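Local structure of putative uncharacterized protein (Ustilago maydis, 4GNX) at the interface of chains B and A and the interface of chains A and C. The protein binds single-stranded DNA as part of replication protein A, the heterotrimeric complex that coats and protects exposed DNA strands. Residues are numbered along the deposited sequence; one frame, centred on the assembly and turned at random. Chains: chain A, Putative uncharacterized protein; chain B, Putative uncharacterized protein; chain C, Putative uncharacterized protein.

Contact 1: the interface of chains B and A. Residues chain B 95, 99, 102; chain A 125, 128.
A:Leu125, on helix 117-135, pushes its isobutyl fork against three aliphatic side chains of B:Leu95, B:Val99 and B:Ile102, which follow one another along helix 93-104 of chain B. It buries 32 Å² here, more than any other residue of the patch, and its two methyls divide the work. CD2 goes toward the C-terminal part of the chain B helix and meets the delta-methyl CD1 of B:Ile102 at 3.6 Å; the two side chains are roughly perpendicular. CD1 goes the other way, to CD1 of B:Leu95 at 3.7 Å, where the two leucines run antiparallel alongside each other. B:Val99 fills the middle: its CG2, lying anti to the carbonyl carbon while CG1 is anti to the backbone N (chi1 172°), sits over the branch point of A:Leu125, 3.8 Å from CG. B:Ile102 reaches A:Leu125 through its longer arm, CG1 to CD1, which runs on nearly extended (chi2 163°), and leaves its other branch for A:Val128. This packing of one helix on another is part of the helical core through which the subunits of replication protein A trimerise. At its margin, CG2 of B:Ile102 lies 4.2 Å from CG2 of A:Val128.

Contact 2: the interface of chains B and A. Residues chain B 2, 22, 62, 64; chain A 46, 60-62, 90.
Strands 20-31 and 60-68 of chain B face strands 38-50, 54-60 and 90-100 of chain A, together with the turn at A:Asp61 and A:Gly62. B:Arg22, which buries 61 Å², reaches across with CG anti to its backbone N (chi1 -173°) and a bend at chi3, presenting its guanidinium end-on to the carboxylate of A:Glu60. Both terminal nitrogens close on the same oxygen: NH1 lies 2.7 Å and NH2 2.8 Å from OE2, a salt bridge with the two planes turned 47° apart. The NH1 bond uses the syn lone pair, whereas NH2 comes from the syn side but out of the carboxylate plane. The backbone N of A:Gly62 also donates to OE2, at 2.8 Å. A:Arg46 grips the other oxygen, OE1, side-on with NE, 2.9 Å away, and NH2; donors on both oxygens should restrain the carboxylate's rotation. Behind B:Arg22, OG1 of B:Thr64 accepts from NE at 3.0 Å and from NH2, steadying the guanidinium's orientation for A:Glu60. Beside this cluster, the phenol OH of A:Tyr90 bridges the two carboxylate oxygens of B:Glu62 on the syn side of each, 2.8 Å from OE1, with ring and carboxylate nearly perpendicular. The charged network probably helps fix how the two subunits' OB-fold domains are oriented within the trimer.

Contact 3: the interface of chains A and C. Residues chain A 109-110; chain C 299, 393, 396.
The start of strand 110-113 of chain A, with A:Gly109 just before it, meets the end of helix 385-395 of chain C and the loop residue C:Ala396, while C:Val299 of strand 290-301 lies at the margin. A:His110, which buries 52 Å² in all, lays its imidazole over a face of the C:His393 ring; the ring centroids lie 4.2 Å apart with the planes inclined by 25°, a tilted stack. The overlap is offset: ND1 of A:His110 sits above the rim of the C:His393 ring rather than its centre. C:His393, with CG anti to its backbone N (chi1 178°), projects from the helix far enough for its ring edge to reach the chain A backbone. There NE2 donates to the carbonyl O of A:Gly109 at 2.8 Å. This oxygen lies in the imidazole plane, but the donor stands well above the carbonyl plane, away from the lone-pair directions. One histidine thus uses its edge for a hydrogen bond and its face for the stack. A weak hydrogen bond runs from ND1 of A:His110 to the backbone O of C:His393, 3.2 Å away. On the side of C:Ala396, the methyl CB packs against CE1 of A:His110 at 3.9 Å. The small patch joins chain A to chain C away from the helical core, and probably helps steady how their domains are placed within replication protein A.

Contact 1: the interface of chains B and A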
# COMPACT_ATOMS: atom_id res chain seq x y z
N LEU B 95 -2.33 -7.54 -12.51
CA LEU B 95 -2.66 -6.21 -12.06
C LEU B 95 -3.77 -5.68 -12.93
O LEU B 95 -4.76 -5.14 -12.42
CB LEU B 95 -1.45 -5.27 -12.13
CG LEU B 95 -1.71 -3.80 -11.72
CD1 LEU B 95 -2.74 -3.68 -10.61
CD2 LEU B 95 -0.39 -3.17 -11.29
N VAL B 99 -7.66 -4.14 -12.11
CA VAL B 99 -8.03 -2.79 -12.39
C VAL B 99 -9.29 -2.79 -13.25
O VAL B 99 -10.18 -1.97 -13.04
CB VAL B 99 -6.87 -2.08 -13.07
CG1 VAL B 99 -7.28 -0.70 -13.58
CG2 VAL B 99 -5.73 -2.01 -12.08
N ILE B 102 -12.17 -3.60 -10.89
CA ILE B 102 -12.38 -2.52 -9.91
C ILE B 102 -12.97 -1.29 -10.58
O ILE B 102 -13.87 -0.64 -10.03
CB ILE B 102 -11.08 -2.13 -9.17
CG1 ILE B 102 -10.68 -3.22 -8.19
CG2 ILE B 102 -11.29 -0.88 -8.35
CD1 ILE B 102 -9.24 -3.15 -7.70
N LEU A 125 -6.00 2.91 -9.43
CA LEU A 125 -6.20 2.36 -8.10
C LEU A 125 -5.97 3.42 -7.05
O LEU A 125 -6.59 3.41 -5.99
CB LEU A 125 -5.31 1.15 -7.87
CG LEU A 125 -5.57 -0.03 -8.81
CD1 LEU A 125 -4.59 -1.17 -8.55
CD2 LEU A 125 -7.00 -0.54 -8.69
N VAL A 128 -9.06 5.45 -6.84
CA VAL A 128 -10.09 4.70 -6.11
C VAL A 128 -9.75 4.78 -4.62
O VAL A 128 -10.56 5.27 -3.79
CB VAL A 128 -10.21 3.23 -6.61
CG1 VAL A 128 -11.19 2.44 -5.77
CG2 VAL A 128 -10.67 3.22 -8.06

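Contact 2: the interface of chains B and A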
# COMPACT_ATOMS: atom_id res chain seq x y z
N GLU B 2 -17.04 13.74 -25.13
CA GLU B 2 -16.17 12.62 -24.83
C GLU B 2 -16.89 11.62 -23.96
O GLU B 2 -17.04 11.82 -22.75
CB GLU B 2 -14.85 13.06 -24.19
CG GLU B 2 -13.68 12.22 -24.66
CD GLU B 2 -13.48 12.31 -26.17
OE1 GLU B 2 -14.51 12.31 -26.91
OE2 GLU B 2 -12.30 12.39 -26.61
N ARG B 22 -11.50 0.13 -24.82
CA ARG B 22 -10.07 0.16 -24.66
C ARG B 22 -9.67 -1.17 -24.08
O ARG B 22 -10.31 -1.65 -23.15
CB ARG B 22 -9.71 1.28 -23.71
CG ARG B 22 -8.23 1.54 -23.59
CD ARG B 22 -7.98 2.98 -23.14
NE ARG B 22 -8.15 3.91 -24.26
CZ ARG B 22 -8.22 5.23 -24.13
NH1 ARG B 22 -8.14 5.77 -22.93
NH2 ARG B 22 -8.39 6.00 -25.20
N GLU B 62 -1.94 -1.40 -26.10
CA GLU B 62 -3.27 -0.90 -25.68
C GLU B 62 -4.03 -0.40 -26.89
O GLU B 62 -3.60 0.56 -27.54
CB GLU B 62 -3.20 0.22 -24.62
CG GLU B 62 -4.58 0.62 -24.08
CD GLU B 62 -4.57 1.91 -23.26
OE1 GLU B 62 -4.70 3.01 -23.85
OE2 GLU B 62 -4.44 1.84 -22.01
N THR B 64 -7.40 1.25 -28.62
CA THR B 64 -8.70 1.87 -28.56
C THR B 64 -9.39 1.45 -29.84
O THR B 64 -8.87 1.69 -30.94
CB THR B 64 -8.66 3.41 -28.40
OG1 THR B 64 -7.95 3.77 -27.20
CG2 THR B 64 -10.05 3.96 -28.26
N ARG A 46 -3.60 13.83 -26.95
CA ARG A 46 -4.31 13.64 -28.20
C ARG A 46 -4.12 14.79 -29.18
O ARG A 46 -4.22 14.59 -30.39
CB ARG A 46 -5.79 13.45 -27.93
CG ARG A 46 -6.10 12.11 -27.32
CD ARG A 46 -5.76 10.93 -28.22
NE ARG A 46 -6.17 9.69 -27.57
CZ ARG A 46 -5.71 8.49 -27.87
NH1 ARG A 46 -4.79 8.33 -28.82
NH2 ARG A 46 -6.17 7.44 -27.20
N GLU A 60 -6.68 12.91 -22.42
CA GLU A 60 -7.79 11.97 -22.30
C GLU A 60 -7.31 10.65 -21.65
O GLU A 60 -6.25 10.12 -22.03
CB GLU A 60 -8.39 11.77 -23.70
CG GLU A 60 -9.34 10.60 -23.84
CD GLU A 60 -8.62 9.32 -24.21
OE1 GLU A 60 -7.81 9.37 -25.18
OE2 GLU A 60 -8.85 8.27 -23.55
N ASP A 61 -8.08 10.16 -20.66
CA ASP A 61 -7.75 8.96 -19.87
C ASP A 61 -8.89 7.93 -19.84
O ASP A 61 -9.09 7.25 -18.84
CB ASP A 61 -7.45 9.36 -18.43
CG ASP A 61 -8.71 9.83 -17.66
OD1 ASP A 61 -9.80 9.94 -18.28
OD2 ASP A 61 -8.62 10.10 -16.43
N GLY A 62 -9.68 7.85 -20.91
CA GLY A 62 -10.76 6.89 -20.97
C GLY A 62 -11.95 7.23 -20.11
O GLY A 62 -12.98 6.54 -20.16
N TYR A 90 1.26 8.18 -23.17
CA TYR A 90 0.87 8.37 -21.78
C TYR A 90 1.77 9.35 -21.04
O TYR A 90 2.98 9.40 -21.27
CB TYR A 90 0.76 7.05 -21.05
CG TYR A 90 -0.61 6.41 -21.19
CD1 TYR A 90 -0.83 5.41 -22.11
CD2 TYR A 90 -1.69 6.82 -20.38
CE1 TYR A 90 -2.06 4.82 -22.23
CE2 TYR A 90 -2.93 6.22 -20.49
CZ TYR A 90 -3.12 5.24 -21.42
OH TYR A 90 -4.35 4.64 -21.58

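Contact 3: the interface of chains A and C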
# COMPACT_ATOMS: atom_id res chain seq x y z
N GLY A 109 2.67 22.52 -14.24
CA GLY A 109 4.09 22.84 -14.31
C GLY A 109 4.83 21.63 -14.80
O GLY A 109 5.73 21.73 -15.63
N HIS A 110 4.45 20.47 -14.30
CA HIS A 110 5.21 19.28 -14.61
C HIS A 110 4.39 18.28 -15.38
O HIS A 110 3.21 18.04 -15.08
CB HIS A 110 5.78 18.69 -13.34
CG HIS A 110 6.40 19.72 -12.40
ND1 HIS A 110 7.70 20.06 -12.46
CD2 HIS A 110 5.83 20.47 -11.37
CE1 HIS A 110 7.96 20.99 -11.51
NE2 HIS A 110 6.82 21.23 -10.84
N VAL C 299 7.45 17.27 -5.26
CA VAL C 299 6.76 18.44 -5.79
C VAL C 299 7.69 19.65 -5.96
O VAL C 299 7.45 20.50 -6.82
CB VAL C 299 5.57 18.77 -4.87
CG1 VAL C 299 5.29 20.26 -4.82
CG2 VAL C 299 4.34 18.00 -5.29
N HIS C 393 13.61 20.98 -12.26
CA HIS C 393 12.23 20.94 -12.70
C HIS C 393 11.88 19.55 -13.16
O HIS C 393 10.77 19.08 -12.94
CB HIS C 393 11.96 22.00 -13.78
CG HIS C 393 10.55 21.97 -14.33
ND1 HIS C 393 10.22 21.30 -15.45
CD2 HIS C 393 9.36 22.55 -13.85
CE1 HIS C 393 8.89 21.44 -15.69
NE2 HIS C 393 8.37 22.20 -14.71
N ALA C 396 11.32 16.87 -10.17
CA ALA C 396 10.04 16.84 -9.49
C ALA C 396 9.07 16.02 -10.35
O ALA C 396 9.46 15.53 -11.43
CB ALA C 396 9.53 18.25 -9.27

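Contacts 1 and 2 both join chains B and A, their C-alpha centres about 16 Å apart: contact 1 packs aliphatic groups between two helices, contact 2 joins side chains from strands and a turn. Contact 3 lies about 26 Å from contact 1 and 23 Å from contact 2, and carries chain A over to chain C. The three share no residue or secondary-structure element, but chain A contributes to all of them and so touches both partners, using separate surfaces. Together they suggest that helix packing is supplemented by polar and aromatic links that limit how the domains turn against each other.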